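Local structure of putative retaining b-glycosidase (Saccharophagus degradans, 5A95) at residues A[39-51]-A[124-136]. The protein probably hydrolyses mixed-linkage beta-glucans as a retaining glycoside hydrolase of family 5, subfamily 26. The protein carries 1 engineered substitution. Sequence-based numbering, arbitrary orientation.
Sequences QFDVKSLKTQSFI and DEAVRWANDLGIY
Y136 holds its ring between Q48 NE2, centred 3.4 Å above one face, and I51 CG1 over the opposite face, while S49 O lies in the ring plane at the edge and accepts a 2.6 Å bond from Y136 OH. V127 CG1 sits over one face of the F40 ring, and D124 and R128 CG flank its edge; the D124 carboxylate is also bound by Y175 and R174. Between the two rings, N131, its CG anti to the backbone N (chi1 173°), turns its amide onto the 39-51 backbone: OD1 takes K46 N on a lone pair at 2.8 Å, and ND2 gives nearly straight bonds to K46 O and to Q48 OE1, which T180 also reaches. With N131 replaced by an alanine, K46 N and O would probably lose these side-chain mates, and Q48 OE1 one of its donors. Extended Q48 also donates NE2 to I135 O at 2.9 Å, from well above the carbonyl plane. K46 NZ bridges D132 O and OD1, the latter a 2.8 Å salt bridge. The N-terminal loop thus straps helix 116-133 and its Schellman end at G134, on the outside of a family 5 (beta/alpha)8 barrel, just where strand 136-144 begins.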
loop_
_atom_site.group_PDB
_atom_site.type_symbol
_atom_site.label_atom_id
_atom_site.label_comp_id
_atom_site.label_asym_id
_atom_site.label_seq_id
_atom_site.Cartn_x
_atom_site.Cartn_y
_atom_site.Cartn_z
ATOM N N GLN A 39 7.579 -8.327 25.579
ATOM C CA GLN A 39 6.489 -9.278 25.719
ATOM C C GLN A 39 5.823 -9.128 27.081
ATOM O O GLN A 39 6.463 -8.788 28.066
ATOM C CB GLN A 39 6.997 -10.697 25.510
ATOM C CG GLN A 39 7.625 -10.869 24.133
ATOM C CD GLN A 39 7.964 -12.307 23.848
ATOM O OE1 GLN A 39 8.941 -12.820 24.379
ATOM N NE2 GLN A 39 7.140 -12.987 23.071
ATOM N N PHE A 40 4.534 -9.417 27.112
ATOM C CA PHE A 40 3.773 -9.420 28.339
ATOM C C PHE A 40 4.384 -10.362 29.374
ATOM O O PHE A 40 4.778 -11.479 29.045
ATOM C CB PHE A 40 2.328 -9.852 28.044
ATOM C CG PHE A 40 1.406 -9.704 29.234
ATOM C CD1 PHE A 40 1.316 -10.719 30.180
ATOM C CD2 PHE A 40 0.659 -8.552 29.413
ATOM C CE1 PHE A 40 0.495 -10.574 31.286
ATOM C CE2 PHE A 40 -0.181 -8.409 30.499
ATOM C CZ PHE A 40 -0.248 -9.419 31.455
ATOM N N ASP A 41 4.447 -9.904 30.621
ATOM C CA ASP A 41 5.089 -10.675 31.693
ATOM C C ASP A 41 4.171 -11.802 32.149
ATOM O O ASP A 41 3.270 -11.579 32.942
ATOM C CB ASP A 41 5.427 -9.747 32.871
ATOM C CG ASP A 41 6.073 -10.481 34.020
ATOM O OD1 ASP A 41 6.383 -11.693 33.877
ATOM O OD2 ASP A 41 6.256 -9.827 35.072
ATOM N N VAL A 42 4.402 -13.001 31.624
ATOM C CA VAL A 42 3.555 -14.155 31.924
ATOM C C VAL A 42 3.575 -14.549 33.400
ATOM O O VAL A 42 2.641 -15.172 33.884
ATOM C CB VAL A 42 3.902 -15.378 31.037
ATOM C CG1 VAL A 42 3.801 -15.020 29.547
ATOM C CG2 VAL A 42 5.282 -15.936 31.372
ATOM N N LYS A 43 4.630 -14.154 34.118
ATOM C CA LYS A 43 4.757 -14.446 35.565
ATOM C C LYS A 43 3.813 -13.608 36.413
ATOM O O LYS A 43 3.585 -13.933 37.571
ATOM C CB LYS A 43 6.196 -14.218 36.034
ATOM C CG LYS A 43 7.207 -15.101 35.330
ATOM C CD LYS A 43 8.589 -15.016 35.966
ATOM C CE LYS A 43 9.645 -15.506 34.984
ATOM N NZ LYS A 43 10.843 -16.075 35.665
ATOM N N SER A 44 3.248 -12.547 35.847
ATOM C CA SER A 44 2.298 -11.702 36.573
ATOM C C SER A 44 0.893 -12.323 36.650
ATOM O O SER A 44 0.013 -11.801 37.327
ATOM C CB SER A 44 2.212 -10.325 35.903
ATOM O OG SER A 44 1.525 -10.369 34.663
ATOM N N LEU A 45 0.686 -13.421 35.935
ATOM C CA LEU A 45 -0.647 -14.006 35.792
ATOM C C LEU A 45 -0.925 -15.076 36.813
ATOM O O LEU A 45 -0.039 -15.863 37.159
ATOM C CB LEU A 45 -0.778 -14.642 34.403
ATOM C CG LEU A 45 -0.656 -13.678 33.224
ATOM C CD1 LEU A 45 -0.621 -14.470 31.922
ATOM C CD2 LEU A 45 -1.799 -12.693 33.241
ATOM N N LYS A 46 -2.178 -15.135 37.262
ATOM C CA LYS A 46 -2.676 -16.312 37.988
ATOM C C LYS A 46 -2.795 -17.517 37.053
ATOM O O LYS A 46 -3.003 -17.353 35.857
ATOM C CB LYS A 46 -4.074 -16.055 38.515
ATOM C CG LYS A 46 -4.237 -14.931 39.507
ATOM C CD LYS A 46 -5.733 -14.810 39.824
ATOM C CE LYS A 46 -5.999 -13.822 40.937
ATOM N NZ LYS A 46 -7.455 -13.671 41.287
ATOM N N THR A 47 -2.736 -18.720 37.613
ATOM C CA THR A 47 -2.959 -19.926 36.830
ATOM C C THR A 47 -4.313 -19.830 36.073
ATOM O O THR A 47 -5.329 -19.354 36.622
ATOM C CB THR A 47 -2.902 -21.174 37.734
ATOM O OG1 THR A 47 -3.813 -21.010 38.840
ATOM C CG2 THR A 47 -1.451 -21.375 38.262
ATOM N N GLN A 48 -4.300 -20.239 34.817
ATOM C CA GLN A 48 -5.464 -20.184 33.957
ATOM C C GLN A 48 -5.157 -21.109 32.809
ATOM O O GLN A 48 -4.094 -21.007 32.182
ATOM C CB GLN A 48 -5.712 -18.747 33.434
ATOM C CG GLN A 48 -6.972 -18.598 32.621
ATOM C CD GLN A 48 -7.341 -17.149 32.345
ATOM O OE1 GLN A 48 -6.555 -16.220 32.572
ATOM N NE2 GLN A 48 -8.563 -16.944 31.853
ATOM N N SER A 49 -6.088 -22.016 32.521
ATOM C CA SER A 49 -5.852 -22.998 31.488
ATOM C C SER A 49 -5.799 -22.343 30.109
ATOM O O SER A 49 -6.605 -21.471 29.789
ATOM C CB SER A 49 -6.958 -24.047 31.466
ATOM O OG SER A 49 -6.744 -24.978 30.427
ATOM N N PHE A 50 -4.872 -22.778 29.283
ATOM C CA PHE A 50 -4.987 -22.534 27.858
ATOM C C PHE A 50 -6.220 -23.238 27.325
ATOM O O PHE A 50 -6.561 -24.354 27.732
ATOM C CB PHE A 50 -3.768 -23.074 27.070
ATOM C CG PHE A 50 -2.540 -22.227 27.194
ATOM C CD1 PHE A 50 -2.366 -21.117 26.382
ATOM C CD2 PHE A 50 -1.571 -22.507 28.155
ATOM C CE1 PHE A 50 -1.245 -20.334 26.500
ATOM C CE2 PHE A 50 -0.440 -21.717 28.264
ATOM C CZ PHE A 50 -0.283 -20.622 27.443
ATOM N N ILE A 51 -6.856 -22.605 26.349
ATOM C CA ILE A 51 -7.915 -23.218 25.570
ATOM C C ILE A 51 -7.314 -23.570 24.223
ATOM O O ILE A 51 -6.601 -22.748 23.631
ATOM C CB ILE A 51 -9.121 -22.276 25.384
ATOM C CG1 ILE A 51 -9.648 -21.778 26.742
ATOM C CG2 ILE A 51 -10.231 -22.957 24.570
ATOM C CD1 ILE A 51 -10.058 -22.874 27.712
ATOM N N ASP A 124 -3.114 -4.750 27.700
ATOM C CA ASP A 124 -2.475 -5.350 28.875
ATOM C C ASP A 124 -3.367 -5.241 30.118
ATOM O O ASP A 124 -3.403 -6.156 30.919
ATOM C CB ASP A 124 -1.172 -4.641 29.206
ATOM C CG ASP A 124 -0.038 -4.923 28.238
ATOM O OD1 ASP A 124 -0.161 -5.716 27.268
ATOM O OD2 ASP A 124 1.019 -4.291 28.479
ATOM N N GLU A 125 -4.019 -4.095 30.280
ATOM C CA GLU A 125 -4.941 -3.901 31.405
ATOM C C GLU A 125 -6.058 -4.932 31.354
ATOM O O GLU A 125 -6.380 -5.564 32.357
ATOM C CB GLU A 125 -5.522 -2.487 31.417
ATOM C CG GLU A 125 -4.481 -1.407 31.658
ATOM C CD GLU A 125 -4.916 0.001 31.272
ATOM O OE1 GLU A 125 -5.852 0.193 30.464
ATOM O OE2 GLU A 125 -4.283 0.955 31.774
ATOM N N ALA A 126 -6.648 -5.087 30.163
ATOM C CA ALA A 126 -7.693 -6.090 29.988
ATOM C C ALA A 126 -7.221 -7.509 30.283
ATOM O O ALA A 126 -7.971 -8.307 30.844
ATOM C CB ALA A 126 -8.255 -6.013 28.575
ATOM N N VAL A 127 -6.004 -7.837 29.861
ATOM C CA VAL A 127 -5.434 -9.150 30.125
ATOM C C VAL A 127 -5.368 -9.371 31.636
ATOM O O VAL A 127 -5.769 -10.414 32.144
ATOM C CB VAL A 127 -4.038 -9.325 29.466
ATOM C CG1 VAL A 127 -3.375 -10.610 29.916
ATOM C CG2 VAL A 127 -4.173 -9.317 27.945
ATOM N N ARG A 128 -4.847 -8.389 32.369
ATOM C CA ARG A 128 -4.731 -8.526 33.805
ATOM C C ARG A 128 -6.105 -8.658 34.463
ATOM O O ARG A 128 -6.314 -9.506 35.331
ATOM C CB ARG A 128 -3.980 -7.339 34.390
ATOM C CG ARG A 128 -2.495 -7.379 34.081
ATOM C CD ARG A 128 -1.722 -6.359 34.910
ATOM N NE ARG A 128 -1.986 -5.006 34.417
ATOM C CZ ARG A 128 -1.327 -4.418 33.415
ATOM N NH1 ARG A 128 -0.322 -5.038 32.810
ATOM N NH2 ARG A 128 -1.659 -3.189 33.028
ATOM N N TRP A 129 -7.033 -7.817 34.038
ATOM C CA TRP A 129 -8.387 -7.859 34.598
ATOM C C TRP A 129 -9.047 -9.208 34.341
ATOM O O TRP A 129 -9.632 -9.819 35.242
ATOM C CB TRP A 129 -9.255 -6.756 34.007
ATOM C CG TRP A 129 -8.806 -5.372 34.266
ATOM C CD1 TRP A 129 -8.000 -4.924 35.277
ATOM C CD2 TRP A 129 -9.166 -4.218 33.500
ATOM N NE1 TRP A 129 -7.812 -3.582 35.155
ATOM C CE2 TRP A 129 -8.524 -3.115 34.082
ATOM C CE3 TRP A 129 -9.964 -4.018 32.377
ATOM C CZ2 TRP A 129 -8.656 -1.833 33.572
ATOM C CZ3 TRP A 129 -10.093 -2.748 31.864
ATOM C CH2 TRP A 129 -9.435 -1.674 32.454
ATOM N N ALA A 130 -9.003 -9.643 33.081
ATOM C CA ALA A 130 -9.630 -10.897 32.712
ATOM C C ALA A 130 -8.974 -12.061 33.468
ATOM O O ALA A 130 -9.663 -12.942 33.978
ATOM C CB ALA A 130 -9.530 -11.099 31.196
ATOM N N ASN A 131 -7.645 -12.097 33.506
ATOM C CA ASN A 131 -6.962 -13.158 34.239
ATOM C C ASN A 131 -7.314 -13.159 35.724
ATOM O O ASN A 131 -7.490 -14.218 36.314
ATOM C CB ASN A 131 -5.472 -13.047 34.018
ATOM C CG ASN A 131 -4.672 -13.999 34.869
ATOM O OD1 ASN A 131 -4.057 -13.569 35.852
ATOM N ND2 ASN A 131 -4.696 -15.271 34.536
ATOM N N ASP A 132 -7.422 -11.968 36.313
ATOM C CA ASP A 132 -7.782 -11.878 37.735
ATOM C C ASP A 132 -9.146 -12.515 37.998
ATOM O O ASP A 132 -9.369 -13.095 39.063
ATOM C CB ASP A 132 -7.766 -10.410 38.199
ATOM C CG ASP A 132 -7.881 -10.274 39.704
ATOM O OD1 ASP A 132 -7.141 -10.993 40.415
ATOM O OD2 ASP A 132 -8.708 -9.462 40.179
ATOM N N LEU A 133 -10.027 -12.455 37.000
ATOM C CA LEU A 133 -11.380 -12.966 37.120
ATOM C C LEU A 133 -11.567 -14.350 36.520
ATOM O O LEU A 133 -12.659 -14.912 36.617
ATOM C CB LEU A 133 -12.331 -11.990 36.404
ATOM C CG LEU A 133 -12.487 -10.649 37.125
ATOM C CD1 LEU A 133 -12.965 -9.551 36.192
ATOM C CD2 LEU A 133 -13.421 -10.787 38.330
ATOM N N GLY A 134 -10.512 -14.907 35.931
ATOM C CA GLY A 134 -10.565 -16.236 35.342
ATOM C C GLY A 134 -11.305 -16.326 34.014
ATOM O O GLY A 134 -11.703 -17.431 33.599
ATOM N N ILE A 135 -11.467 -15.188 33.327
ATOM C CA ILE A 135 -12.164 -15.154 32.042
ATOM C C ILE A 135 -11.185 -14.902 30.896
ATOM O O ILE A 135 -10.018 -14.580 31.106
ATOM C CB ILE A 135 -13.293 -14.130 32.044
ATOM C CG1 ILE A 135 -12.736 -12.717 32.098
ATOM C CG2 ILE A 135 -14.254 -14.485 33.184
ATOM C CD1 ILE A 135 -13.763 -11.642 31.948
ATOM N N TYR A 136 -11.679 -15.133 29.691
ATOM C CA TYR A 136 -10.841 -15.127 28.496
ATOM C C TYR A 136 -11.173 -13.971 27.549
ATOM O O TYR A 136 -12.270 -13.432 27.600
ATOM C CB TYR A 136 -11.040 -16.443 27.746
ATOM C CG TYR A 136 -10.507 -17.633 28.508
ATOM C CD1 TYR A 136 -9.180 -18.006 28.382
ATOM C CD2 TYR A 136 -11.322 -18.362 29.383
ATOM C CE1 TYR A 136 -8.660 -19.075 29.089
ATOM C CE2 TYR A 136 -10.806 -19.423 30.116
ATOM C CZ TYR A 136 -9.488 -19.788 29.958
ATOM O OH TYR A 136 -9.000 -20.866 30.645
HETATM O O HOH W 1 1.472 -7.382 33.506
#